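Local coordinates for protein rnase 1 (PDB 2VQ9) that cleaves RNA as a secreted zebrafish member of the pancreatic ribonuclease family, promotes angiogenesis and kills bacteria, most strongly Gram-negative ones, at residues 51-57 against 115-119; 68-74 against 103-109. One frame throughout, in Å; residues are numbered along the deposited sequence.

Interaction 1. Residues 51-57 against 115-119; sequences MRQRRIT and RHPNC. Unlike the reference sequence in segment 51-57: Arg55 (reference Gly).
His116 reaches from the loop 115-119 to the C-terminal end of helix 47-53, where a Schellman motif closes the helix. Its NE2 donates to Ile56 O at 2.7 Å, with an N-H...O angle of 157°. The carbonyl oxygen lies in the imidazole plane, but NE2 stands well above the carbonyl plane of Ile56. His116 CG lies opposite its own carbonyl carbon (chi1 -66°), which turns the ring toward Ile56. CE1 also comes to 3.3 Å from Met51 O, which lies obliquely to the ring. Thr57 CG2 closes in near the ring plane at CD2, its side chain roughly perpendicular to that of His116. Cys119 SG sits over one face of the ring, toward the rim, and Arg55 CA over the opposite face, farther off. Beyond the ring, the side chain of Arg52, bent at chi3 (52°), brings CD to 3.9 Å from Pro117 CB, an exposed aliphatic contact.

What sets up the helix end is the positive phi of Arg55, with Arg55 N bonded to Arg52 O. The loop carries a cis peptide between His116 and Pro117, is tied through Cys119 to Cys65, and shares backbone bonding with Asn63. Met51 O, already beside the imidazole, also accepts the second bond of the Schellman turn, from Ile56 N at 3.0 Å.

Interaction 2. Residues 68-74 against 103-109; sequences VNTFIQA and FTVITCT
Asn69 pairs with Cys108 and Phe71 with Ile106 as hydrogen-bonded pairs of an antiparallel sheet, part of the curved sheet of the ribonuclease A fold. Asn69 N bonds to Cys108 O at 2.9 Å and Cys108 N to Asn69 O at 2.8 Å; Phe71 and Ile106 repeat the pattern. A fifth bond, Gln73 N to Thr104 O at 2.8 Å, carries the pairing past Ile72. At the non-hydrogen-bonded positions, CA-H groups of Val68, Thr70 and Val105 point at carbonyl oxygens opposite. Val68, Asn69 and Thr70 bind substrate, and Thr70 O accepts from His37 ND1.

One water joins Thr70 OG1 to Thr107 OG1; another donates to Gln73 O and accepts from Thr104 N, beside the inverse gamma turn centred on Gln73.

Apolar contacts differ on the two faces. With Thr70 chi1 at -59°, the hydroxyl lies beside the amide N and CG2 swings to the far side from it, onto Val105 CB at 3.7 Å. Ile72 CG2 touches Phe103 CD1 at 3.7 Å, while Ala74 CB comes to the edge of that ring. On the other face Cys108 SG, disulfide-bonded to Cys47 of helix 47-53, makes a sulfur-aromatic contact at the edge of the Phe71 ring.

Asn69 ND2 lies over one face of that ring, offset toward the rim; its amide is held by OD1 to Lys66 NZ and ND2 to Gln36 O.

Strand 120-135 pairs with 103-112, Tyr142 of strand 138-146 packs against Thr70, Ile72 and Val105, and helix 47-53 lies against Asn69 and Phe71.

Interaction 2 is nested in the chain loop closed by interaction 1, and although their centres are 16 Å apart the two touch through side-chain packing. Ile56 CD1 packs on Phe71 CZ at 3.5 Å, and Met51 SD reaches Phe71 CZ at 3.6 Å and Asn69 ND2 at 3.5 Å. Thus the helix end met by His116 also lies against one face of strand 68-72, which carries part of the substrate-binding site. The side chain of Asn69 comes within about 3 Å of that of the proton acceptor His37, while Ile56 is about 7 Å from His37, side chain to side chain. Arg54, a site where the chain itself is cleaved, packs on Phe71.

Interaction 1. Residues 51-57 against 115-119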
loop_
_atom_site.group_PDB
_atom_site.type_symbol
_atom_site.label_atom_id
_atom_site.label_comp_id
_atom_site.label_asym_id
_atom_site.label_seq_id
_atom_site.Cartn_x
_atom_site.Cartn_y
_atom_site.Cartn_z
ATOM N N MET A 51 7.318 -9.002 0.092
ATOM C CA MET A 51 6.291 -9.506 1.019
ATOM C C MET A 51 6.903 -10.354 2.146
ATOM O O MET A 51 6.485 -10.266 3.296
ATOM C CB MET A 51 5.243 -10.312 0.237
ATOM C CG MET A 51 4.322 -9.448 -0.665
ATOM S SD MET A 51 3.244 -8.261 0.206
ATOM C CE MET A 51 1.995 -9.365 0.881
ATOM N N ARG A 52 7.908 -11.157 1.811
ATOM C CA ARG A 52 8.590 -12.006 2.789
ATOM C C ARG A 52 9.495 -11.215 3.721
ATOM O O ARG A 52 9.434 -11.347 4.955
ATOM C CB ARG A 52 9.417 -13.076 2.059
ATOM C CG ARG A 52 10.160 -14.042 3.027
ATOM C CD ARG A 52 10.972 -15.037 2.217
ATOM N NE ARG A 52 11.805 -14.326 1.257
ATOM C CZ ARG A 52 12.905 -13.611 1.549
ATOM N NH1 ARG A 52 13.372 -13.496 2.803
ATOM N NH2 ARG A 52 13.540 -12.994 0.557
ATOM N N GLN A 53 10.329 -10.381 3.117
ATOM C CA GLN A 53 11.327 -9.623 3.874
ATOM C C GLN A 53 10.667 -8.652 4.855
ATOM O O GLN A 53 11.075 -8.556 6.043
ATOM C CB GLN A 53 12.230 -8.892 2.885
ATOM C CG GLN A 53 13.590 -8.528 3.415
ATOM C CD GLN A 53 14.586 -8.353 2.282
ATOM O OE1 GLN A 53 15.451 -9.209 2.049
ATOM N NE2 GLN A 53 14.422 -7.292 1.532
ATOM N N ARG A 54 9.598 -7.980 4.402
ATOM C CA ARG A 54 8.835 -7.085 5.282
ATOM C C ARG A 54 7.877 -7.809 6.184
ATOM O O ARG A 54 7.260 -7.195 7.051
ATOM C CB ARG A 54 8.092 -6.000 4.486
ATOM C CG ARG A 54 9.027 -5.110 3.676
ATOM C CD ARG A 54 8.246 -3.995 2.997
ATOM N NE ARG A 54 9.133 -3.055 2.306
ATOM C CZ ARG A 54 8.738 -1.861 1.884
ATOM N NH1 ARG A 54 7.461 -1.498 2.055
ATOM N NH2 ARG A 54 9.603 -1.032 1.278
ATOM N N ARG A 55 7.776 -9.120 6.003
ATOM C CA ARG A 55 6.872 -9.982 6.787
ATOM C C ARG A 55 5.426 -9.461 6.808
ATOM O O ARG A 55 4.808 -9.250 7.872
ATOM C CB ARG A 55 7.428 -10.241 8.205
ATOM C CG ARG A 55 6.961 -11.567 8.821
ATOM C CD ARG A 55 7.535 -11.768 10.228
ATOM N NE ARG A 55 7.045 -13.007 10.888
ATOM C CZ ARG A 55 5.933 -13.078 11.610
ATOM N NH1 ARG A 55 5.176 -12.000 11.746
ATOM N NH2 ARG A 55 5.559 -14.226 12.197
ATOM N N ILE A 56 4.898 -9.214 5.623
ATOM C CA ILE A 56 3.541 -8.673 5.507
ATOM C C ILE A 56 2.566 -9.829 5.633
ATOM O O ILE A 56 2.662 -10.802 4.897
ATOM C CB ILE A 56 3.368 -7.889 4.186
ATOM C CG1 ILE A 56 4.261 -6.626 4.256
ATOM C CG2 ILE A 56 1.886 -7.529 3.972
ATOM C CD1 ILE A 56 4.634 -5.996 2.862
ATOM N N THR A 57 1.647 -9.723 6.594
ATOM C CA THR A 57 0.807 -10.841 6.998
ATOM C C THR A 57 -0.682 -10.533 6.938
ATOM O O THR A 57 -1.087 -9.364 6.928
ATOM C CB THR A 57 1.134 -11.307 8.455
ATOM O OG1 THR A 57 1.013 -10.191 9.350
ATOM C CG2 THR A 57 2.535 -11.888 8.537
ATOM N N ARG A 115 1.744 -19.738 4.721
ATOM C CA ARG A 115 2.539 -19.014 5.718
ATOM C C ARG A 115 3.905 -18.625 5.153
ATOM O O ARG A 115 4.440 -19.314 4.267
ATOM C CB ARG A 115 2.692 -19.857 7.002
ATOM C CG ARG A 115 1.410 -20.008 7.838
ATOM C CD ARG A 115 1.578 -20.990 9.021
ATOM N NE ARG A 115 0.288 -21.225 9.676
ATOM C CZ ARG A 115 -0.462 -22.305 9.460
ATOM N NH1 ARG A 115 -0.026 -23.274 8.660
ATOM N NH2 ARG A 115 -1.630 -22.441 10.075
ATOM N N HIS A 116 4.488 -17.531 5.659
ATOM C CA HIS A 116 5.875 -17.224 5.285
ATOM C C HIS A 116 6.738 -18.402 5.744
ATOM O O HIS A 116 6.452 -19.007 6.774
ATOM C CB HIS A 116 6.340 -15.912 5.938
ATOM C CG HIS A 116 5.602 -14.710 5.438
ATOM N ND1 HIS A 116 5.836 -14.165 4.198
ATOM C CD2 HIS A 116 4.623 -13.965 5.999
ATOM C CE1 HIS A 116 5.036 -13.126 4.018
ATOM N NE2 HIS A 116 4.280 -12.996 5.091
ATOM N N PRO A 117 7.801 -18.737 5.000
ATOM C CA PRO A 117 8.380 -18.063 3.842
ATOM C C PRO A 117 7.867 -18.597 2.511
ATOM O O PRO A 117 8.556 -18.488 1.492
ATOM C CB PRO A 117 9.883 -18.334 4.009
ATOM C CG PRO A 117 9.925 -19.712 4.680
ATOM C CD PRO A 117 8.638 -19.878 5.452
ATOM N N ASN A 118 6.656 -19.154 2.510
ATOM C CA ASN A 118 6.131 -19.803 1.303
ATOM C C ASN A 118 5.121 -18.993 0.504
ATOM O O ASN A 118 4.464 -19.550 -0.388
ATOM C CB ASN A 118 5.534 -21.173 1.661
ATOM C CG ASN A 118 6.452 -21.977 2.540
ATOM O OD1 ASN A 118 7.655 -22.144 2.226
ATOM N ND2 ASN A 118 5.924 -22.455 3.656
ATOM N N CYS A 119 4.994 -17.698 0.809
ATOM C CA CYS A 119 4.015 -16.844 0.116
ATOM C C CYS A 119 4.506 -16.508 -1.299
ATOM O O CYS A 119 5.606 -15.956 -1.480
ATOM C CB CYS A 119 3.706 -15.558 0.919
ATOM S SG CYS A 119 3.376 -15.845 2.645
#

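Interaction 2. Residues 68-74 against 103-109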
loop_
_atom_site.group_PDB
_atom_site.type_symbol
_atom_site.label_atom_id
_atom_site.label_comp_id
_atom_site.label_asym_id
_atom_site.label_seq_id
_atom_site.Cartn_x
_atom_site.Cartn_y
_atom_site.Cartn_z
ATOM N N VAL A 68 -3.981 -10.158 -0.644
ATOM C CA VAL A 68 -3.807 -9.095 -1.628
ATOM C C VAL A 68 -3.141 -7.918 -0.958
ATOM O O VAL A 68 -3.557 -7.486 0.146
ATOM C CB VAL A 68 -5.190 -8.615 -2.237
ATOM C CG1 VAL A 68 -4.948 -7.573 -3.369
ATOM C CG2 VAL A 68 -6.001 -9.839 -2.797
ATOM N N ASN A 69 -2.121 -7.381 -1.622
ATOM C CA ASN A 69 -1.390 -6.258 -1.047
ATOM C C ASN A 69 -0.863 -5.339 -2.101
ATOM O O ASN A 69 -0.228 -5.776 -3.042
ATOM C CB ASN A 69 -0.235 -6.707 -0.138
ATOM C CG ASN A 69 0.314 -5.539 0.688
ATOM O OD1 ASN A 69 -0.428 -4.984 1.498
ATOM N ND2 ASN A 69 1.596 -5.132 0.456
ATOM N N THR A 70 -1.111 -4.050 -1.943
ATOM C CA THR A 70 -0.735 -3.098 -2.976
ATOM C C THR A 70 0.442 -2.249 -2.514
ATOM O O THR A 70 0.400 -1.686 -1.414
ATOM C CB THR A 70 -1.934 -2.167 -3.301
ATOM O OG1 THR A 70 -3.038 -2.975 -3.744
ATOM C CG2 THR A 70 -1.571 -1.142 -4.407
ATOM N N PHE A 71 1.478 -2.180 -3.351
ATOM C CA PHE A 71 2.602 -1.264 -3.123
ATOM C C PHE A 71 2.535 -0.061 -4.032
ATOM O O PHE A 71 2.386 -0.192 -5.256
ATOM C CB PHE A 71 3.951 -1.947 -3.343
ATOM C CG PHE A 71 4.254 -3.020 -2.354
ATOM C CD1 PHE A 71 4.669 -2.701 -1.072
ATOM C CD2 PHE A 71 4.110 -4.373 -2.711
ATOM C CE1 PHE A 71 4.951 -3.700 -0.127
ATOM C CE2 PHE A 71 4.402 -5.403 -1.778
ATOM C CZ PHE A 71 4.814 -5.041 -0.462
ATOM N N ILE A 72 2.666 1.121 -3.433
ATOM C CA ILE A 72 2.779 2.325 -4.234
ATOM C C ILE A 72 4.253 2.475 -4.605
ATOM O O ILE A 72 5.127 2.430 -3.727
ATOM C CB ILE A 72 2.350 3.529 -3.450
ATOM C CG1 ILE A 72 0.906 3.328 -2.950
ATOM C CG2 ILE A 72 2.491 4.789 -4.323
ATOM C CD1 ILE A 72 0.560 4.242 -1.753
ATOM N N GLN A 73 4.508 2.659 -5.895
ATOM C CA GLN A 73 5.874 2.780 -6.425
ATOM C C GLN A 73 6.329 4.237 -6.293
ATOM O O GLN A 73 6.411 4.965 -7.285
ATOM C CB GLN A 73 5.881 2.348 -7.881
ATOM C CG GLN A 73 7.248 1.950 -8.430
ATOM C CD GLN A 73 7.178 1.646 -9.885
ATOM O OE1 GLN A 73 6.939 2.529 -10.718
ATOM N NE2 GLN A 73 7.382 0.398 -10.221
ATOM N N ALA A 74 6.617 4.640 -5.063
ATOM C CA ALA A 74 7.061 6.001 -4.710
ATOM C C ALA A 74 7.742 5.972 -3.340
ATOM O O ALA A 74 7.691 4.947 -2.629
ATOM C CB ALA A 74 5.842 6.979 -4.672
ATOM N N PHE A 103 -0.247 7.745 -9.469
ATOM C CA PHE A 103 0.904 6.990 -8.983
ATOM C C PHE A 103 0.877 5.611 -9.676
ATOM O O PHE A 103 -0.180 5.086 -10.029
ATOM C CB PHE A 103 0.810 6.772 -7.469
ATOM C CG PHE A 103 1.131 7.988 -6.634
ATOM C CD1 PHE A 103 2.384 8.120 -6.019
ATOM C CD2 PHE A 103 0.171 8.989 -6.431
ATOM C CE1 PHE A 103 2.671 9.258 -5.201
ATOM C CE2 PHE A 103 0.444 10.122 -5.632
ATOM C CZ PHE A 103 1.697 10.254 -5.017
ATOM N N THR A 104 2.045 5.035 -9.879
ATOM C CA THR A 104 2.116 3.658 -10.278
ATOM C C THR A 104 1.995 2.790 -9.029
ATOM O O THR A 104 2.716 2.985 -8.038
ATOM C CB THR A 104 3.414 3.390 -11.039
ATOM O OG1 THR A 104 3.377 4.192 -12.230
ATOM C CG2 THR A 104 3.536 1.900 -11.408
ATOM N N VAL A 105 1.051 1.862 -9.084
ATOM C CA VAL A 105 0.922 0.855 -8.035
ATOM C C VAL A 105 1.124 -0.557 -8.589
ATOM O O VAL A 105 0.791 -0.831 -9.748
ATOM C CB VAL A 105 -0.420 0.964 -7.259
ATOM C CG1 VAL A 105 -0.568 2.380 -6.677
ATOM C CG2 VAL A 105 -1.631 0.573 -8.161
ATOM N N ILE A 106 1.652 -1.448 -7.753
ATOM C CA ILE A 106 1.740 -2.864 -8.091
ATOM C C ILE A 106 0.917 -3.643 -7.070
ATOM O O ILE A 106 1.127 -3.546 -5.860
ATOM C CB ILE A 106 3.226 -3.364 -8.164
ATOM C CG1 ILE A 106 3.943 -2.655 -9.342
ATOM C CG2 ILE A 106 3.283 -4.940 -8.181
ATOM C CD1 ILE A 106 4.274 -3.491 -10.495
ATOM N N THR A 107 -0.063 -4.374 -7.568
ATOM C CA THR A 107 -0.938 -5.182 -6.715
ATOM C C THR A 107 -0.411 -6.623 -6.733
ATOM O O THR A 107 -0.268 -7.232 -7.791
ATOM C CB THR A 107 -2.391 -5.087 -7.205
ATOM O OG1 THR A 107 -2.818 -3.717 -7.074
ATOM C CG2 THR A 107 -3.307 -5.996 -6.385
ATOM N N CYS A 108 -0.084 -7.125 -5.548
ATOM C CA CYS A 108 0.438 -8.477 -5.332
ATOM C C CYS A 108 -0.685 -9.370 -4.811
ATOM O O CYS A 108 -1.233 -9.139 -3.741
ATOM C CB CYS A 108 1.571 -8.436 -4.288
ATOM S SG CYS A 108 2.997 -7.436 -4.770
ATOM N N THR A 109 -1.027 -10.385 -5.591
ATOM C CA THR A 109 -2.149 -11.262 -5.265
ATOM C C THR A 109 -1.605 -12.661 -5.069
ATOM O O THR A 109 -0.896 -13.172 -5.936
ATOM C CB THR A 109 -3.173 -11.251 -6.403
ATOM O OG1 THR A 109 -3.658 -9.906 -6.550
ATOM C CG2 THR A 109 -4.345 -12.173 -6.039
HETATM O O HOH W 1 -4.677 -2.673 -5.735
HETATM O O HOH W 2 4.387 6.278 -8.798
#